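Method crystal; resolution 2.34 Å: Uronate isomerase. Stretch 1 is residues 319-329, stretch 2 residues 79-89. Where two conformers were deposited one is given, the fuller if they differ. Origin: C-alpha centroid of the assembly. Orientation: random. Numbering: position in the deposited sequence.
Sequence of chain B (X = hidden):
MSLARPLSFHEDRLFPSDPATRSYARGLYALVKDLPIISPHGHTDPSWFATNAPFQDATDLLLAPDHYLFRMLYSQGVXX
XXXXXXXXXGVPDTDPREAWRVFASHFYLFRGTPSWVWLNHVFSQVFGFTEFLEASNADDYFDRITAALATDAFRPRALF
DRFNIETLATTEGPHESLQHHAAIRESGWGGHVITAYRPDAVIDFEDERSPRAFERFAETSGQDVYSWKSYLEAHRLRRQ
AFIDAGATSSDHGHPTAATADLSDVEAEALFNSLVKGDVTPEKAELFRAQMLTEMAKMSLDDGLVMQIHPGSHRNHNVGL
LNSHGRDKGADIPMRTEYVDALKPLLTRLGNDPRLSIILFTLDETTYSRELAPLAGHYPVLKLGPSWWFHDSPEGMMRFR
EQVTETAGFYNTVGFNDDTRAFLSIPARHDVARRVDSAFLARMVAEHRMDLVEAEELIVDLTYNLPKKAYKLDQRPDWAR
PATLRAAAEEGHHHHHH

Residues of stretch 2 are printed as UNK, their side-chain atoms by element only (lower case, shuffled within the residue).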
# COMPACT_ATOMS: atom_id res chain seq x y z
N GLY B 319 26.70 11.26 9.90
CA GLY B 319 28.13 11.00 9.75
C GLY B 319 28.62 11.13 8.32
O GLY B 319 29.65 11.74 8.06
N LEU B 320 27.85 10.55 7.40
CA LEU B 320 28.13 10.62 5.96
C LEU B 320 27.97 12.02 5.38
O LEU B 320 28.65 12.38 4.41
CB LEU B 320 27.22 9.63 5.23
CG LEU B 320 27.40 9.29 3.75
CD1 LEU B 320 28.68 8.51 3.52
CD2 LEU B 320 26.20 8.49 3.26
N LEU B 321 27.07 12.82 5.96
CA LEU B 321 26.89 14.22 5.55
C LEU B 321 28.11 15.08 5.95
O LEU B 321 28.49 16.00 5.22
CB LEU B 321 25.59 14.80 6.13
CG LEU B 321 25.31 16.31 6.03
CD1 LEU B 321 25.16 16.77 4.58
CD2 LEU B 321 24.08 16.68 6.84
N ASN B 322 28.71 14.75 7.09
CA ASN B 322 29.92 15.44 7.55
C ASN B 322 31.15 15.09 6.70
O ASN B 322 31.87 15.98 6.26
CB ASN B 322 30.20 15.14 9.03
CG ASN B 322 29.14 15.72 9.97
OD1 ASN B 322 28.55 16.76 9.70
ND2 ASN B 322 28.90 15.03 11.08
N SER B 323 31.36 13.80 6.46
CA SER B 323 32.55 13.32 5.76
C SER B 323 32.49 13.45 4.23
O SER B 323 33.48 13.80 3.61
CB SER B 323 32.88 11.87 6.15
OG SER B 323 31.85 10.98 5.77
N HIS B 324 31.32 13.16 3.65
CA HIS B 324 31.18 13.12 2.19
C HIS B 324 30.25 14.18 1.60
O HIS B 324 30.51 14.70 0.52
CB HIS B 324 30.73 11.72 1.73
CG HIS B 324 31.79 10.68 1.86
ND1 HIS B 324 32.17 10.15 3.07
CD2 HIS B 324 32.54 10.05 0.92
CE1 HIS B 324 33.12 9.25 2.88
NE2 HIS B 324 33.36 9.17 1.59
N GLY B 325 29.16 14.48 2.30
CA GLY B 325 28.25 15.53 1.87
C GLY B 325 26.92 15.05 1.32
O GLY B 325 26.43 13.98 1.71
N ARG B 326 26.35 15.84 0.42
CA ARG B 326 25.03 15.54 -0.17
C ARG B 326 25.07 14.48 -1.26
O ARG B 326 26.14 14.16 -1.80
CB ARG B 326 24.40 16.83 -0.69
CG ARG B 326 23.47 17.51 0.31
CD ARG B 326 22.67 18.61 -0.36
NE ARG B 326 21.27 18.63 0.07
CZ ARG B 326 20.79 19.31 1.11
NH1 ARG B 326 19.50 19.26 1.41
NH2 ARG B 326 21.61 20.04 1.86
N ASP B 327 23.89 13.93 -1.57
CA ASP B 327 23.66 12.94 -2.65
C ASP B 327 24.54 11.68 -2.59
O ASP B 327 25.02 11.20 -3.61
CB ASP B 327 23.77 13.60 -4.03
CG ASP B 327 22.63 14.56 -4.32
OD1 ASP B 327 22.91 15.72 -4.69
OD2 ASP B 327 21.45 14.15 -4.17
N LYS B 328 24.74 11.15 -1.38
CA LYS B 328 25.59 9.98 -1.20
C LYS B 328 24.79 8.71 -0.90
O LYS B 328 25.31 7.75 -0.34
CB LYS B 328 26.67 10.24 -0.14
CG LYS B 328 27.61 11.41 -0.45
CD LYS B 328 28.38 11.21 -1.77
CE LYS B 328 29.12 12.48 -2.18
NZ LYS B 328 29.61 12.42 -3.58
N GLY B 329 23.51 8.73 -1.28
CA GLY B 329 22.65 7.56 -1.15
C GLY B 329 22.04 7.37 0.22
O GLY B 329 21.67 6.26 0.59
N UNK B 79 33.58 0.31 2.10
CA UNK B 79 33.82 1.74 2.29
C UNK B 79 33.74 2.47 0.96
O UNK B 79 34.01 1.89 -0.10
o UNK B 79 36.25 1.50 2.15
c UNK B 79 35.18 1.97 2.95
N UNK B 80 33.37 3.75 1.00
CA UNK B 80 33.24 4.57 -0.20
C UNK B 80 34.59 4.97 -0.79
O UNK B 80 34.68 5.33 -1.97
c UNK B 80 30.04 6.65 -0.19
c UNK B 80 32.39 5.82 0.06
c UNK B 80 30.86 5.86 2.01
c UNK B 80 30.94 5.66 0.52
N UNK B 81 35.63 4.94 0.05
CA UNK B 81 37.00 5.20 -0.38
C UNK B 81 37.50 4.07 -1.28
O UNK B 81 38.24 4.31 -2.23
o UNK B 81 37.41 7.67 1.13
c UNK B 81 37.59 6.56 1.68
c UNK B 81 37.94 5.36 0.83
o UNK B 81 37.48 6.40 2.92
N UNK B 82 37.06 2.84 -0.97
CA UNK B 82 37.38 1.65 -1.76
C UNK B 82 36.81 1.71 -3.17
O UNK B 82 37.36 1.09 -4.08
c UNK B 82 36.91 0.39 -1.05
N UNK B 83 35.73 2.48 -3.35
CA UNK B 83 35.05 2.61 -4.64
C UNK B 83 35.30 3.96 -5.32
O UNK B 83 34.59 4.31 -6.27
c UNK B 83 33.54 2.39 -4.47
c UNK B 83 33.25 -0.09 -4.89
c UNK B 83 33.09 1.05 -3.88
c UNK B 83 31.66 1.16 -3.39
N UNK B 84 36.30 4.70 -4.82
CA UNK B 84 36.69 6.03 -5.34
C UNK B 84 35.58 7.09 -5.37
O UNK B 84 35.55 7.94 -6.27
c UNK B 84 40.54 7.49 -7.99
c UNK B 84 39.39 6.50 -8.09
c UNK B 84 37.37 5.92 -6.72
n UNK B 84 40.93 8.05 -9.31
c UNK B 84 38.88 6.12 -6.71
N UNK B 85 34.69 7.04 -4.38
CA UNK B 85 33.57 7.98 -4.31
C UNK B 85 34.07 9.31 -3.74
O UNK B 85 34.65 9.34 -2.66
c UNK B 85 31.92 6.08 -3.93
c UNK B 85 32.40 7.45 -3.43
c UNK B 85 31.24 8.44 -3.40
N UNK B 86 33.83 10.39 -4.49
CA UNK B 86 34.23 11.74 -4.10
C UNK B 86 33.78 12.10 -2.68
O UNK B 86 32.59 12.10 -2.37
n UNK B 86 34.98 15.15 -6.79
c UNK B 86 33.83 15.18 -5.89
c UNK B 86 35.10 15.90 -7.88
c UNK B 86 34.01 14.23 -4.72
n UNK B 86 34.14 16.74 -8.23
c UNK B 86 33.72 12.78 -5.11
n UNK B 86 36.19 15.80 -8.63
N UNK B 87 34.77 12.38 -1.84
CA UNK B 87 34.57 12.80 -0.46
C UNK B 87 34.45 14.32 -0.42
O UNK B 87 34.46 14.99 -1.46
o UNK B 87 35.65 12.69 1.74
c UNK B 87 35.76 12.32 0.38
N UNK B 88 34.33 14.89 0.79
CA UNK B 88 34.39 16.34 0.96
C UNK B 88 35.85 16.80 0.91
O UNK B 88 36.13 17.97 0.65
c UNK B 88 33.74 16.76 2.28
n UNK B 88 29.87 19.38 3.97
c UNK B 88 31.95 18.19 3.28
c UNK B 88 31.06 19.41 3.07
c UNK B 88 33.03 18.10 2.22
N UNK B 89 36.76 15.85 1.16
CA UNK B 89 38.20 16.05 1.04
C UNK B 89 38.73 15.70 -0.37
O UNK B 89 39.94 15.75 -0.61
c UNK B 89 38.94 15.25 2.11
O HOH W 1 35.08 8.20 -0.35

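Position 79 carries one carbon and one oxygen and lies beyond the reach of stretch 1; a hydroxyl on a single carbon identifies Ser79, whose OG accepts a weak hydrogen bond from the backbone N of position 82. Position 80 has four carbons, forked at the second. Its CA-to-CB bond points toward stretch 1, CB lies 3.8 Å from His324 NE2, and one terminal methyl is 3.7 Å from Leu320 CD1. This is Leu80, and CD1 is the methyl that meets Leu320 and covers one face of the His324 ring.

At position 81 two carbons end in a pair of oxygens, one of them 4.3 Å from His324 NE2, too far for a direct hydrogen bond: a carboxylate, hence Asp81. Position 82 has a single carbon, Ala82, and makes no contact. Position 83 again shows four carbons forked at the second, Leu83, buried but out of reach of stretch 1. Four carbons in a row ending in nitrogen mark position 84 as Lys84, also out of reach; it closes a type I turn that begins at Asp81.

Position 85 has three carbons, two of them borne by the first, and one of these two lies 4.3 Å from Lys328 CD: Val85. Position 86 runs through three carbons and a nitrogen to a carbon bearing two more nitrogens. The end of this side chain leads away, and the closest contact is made by the backbone: its O accepts a weak hydrogen bond from Lys328 NZ at 3.2 Å, with CB 4.4 Å from the same NZ. The guanidinium identifies Arg86.

Position 87 has one carbon and one oxygen, the latter 3.1 Å from Ser323 O. It is Ser87, and OG donates this hydrogen bond while lying over the ring face of His324 opposite Leu80. Position 88 has four carbons in a row and a terminal nitrogen, the third carbon 3.7 Å from Asn322 O: Lys88. Position 89 bears one carbon, Ala89, and does not touch stretch 1.

The contact centers on the end of the helix in stretch 1. Ser323 O receives both Ser87 OG and the backbone N of Lys88, each at 3.1 Å, so one carbonyl anchors two successive residues. Beside it, the His324 ring is held between Leu80 and Ser87, with the carbonyls of Val85 and Arg86 at its edge. A water bridges the remaining gap, 2.8 Å from His324 NE2, and donates to Asp81 OD2 at 2.8 Å and Val85 O at 2.6 Å, linking the imidazole to two groups it does not hydrogen-bond directly.

Stretch 2 (79-89) SLDALKVRSKA
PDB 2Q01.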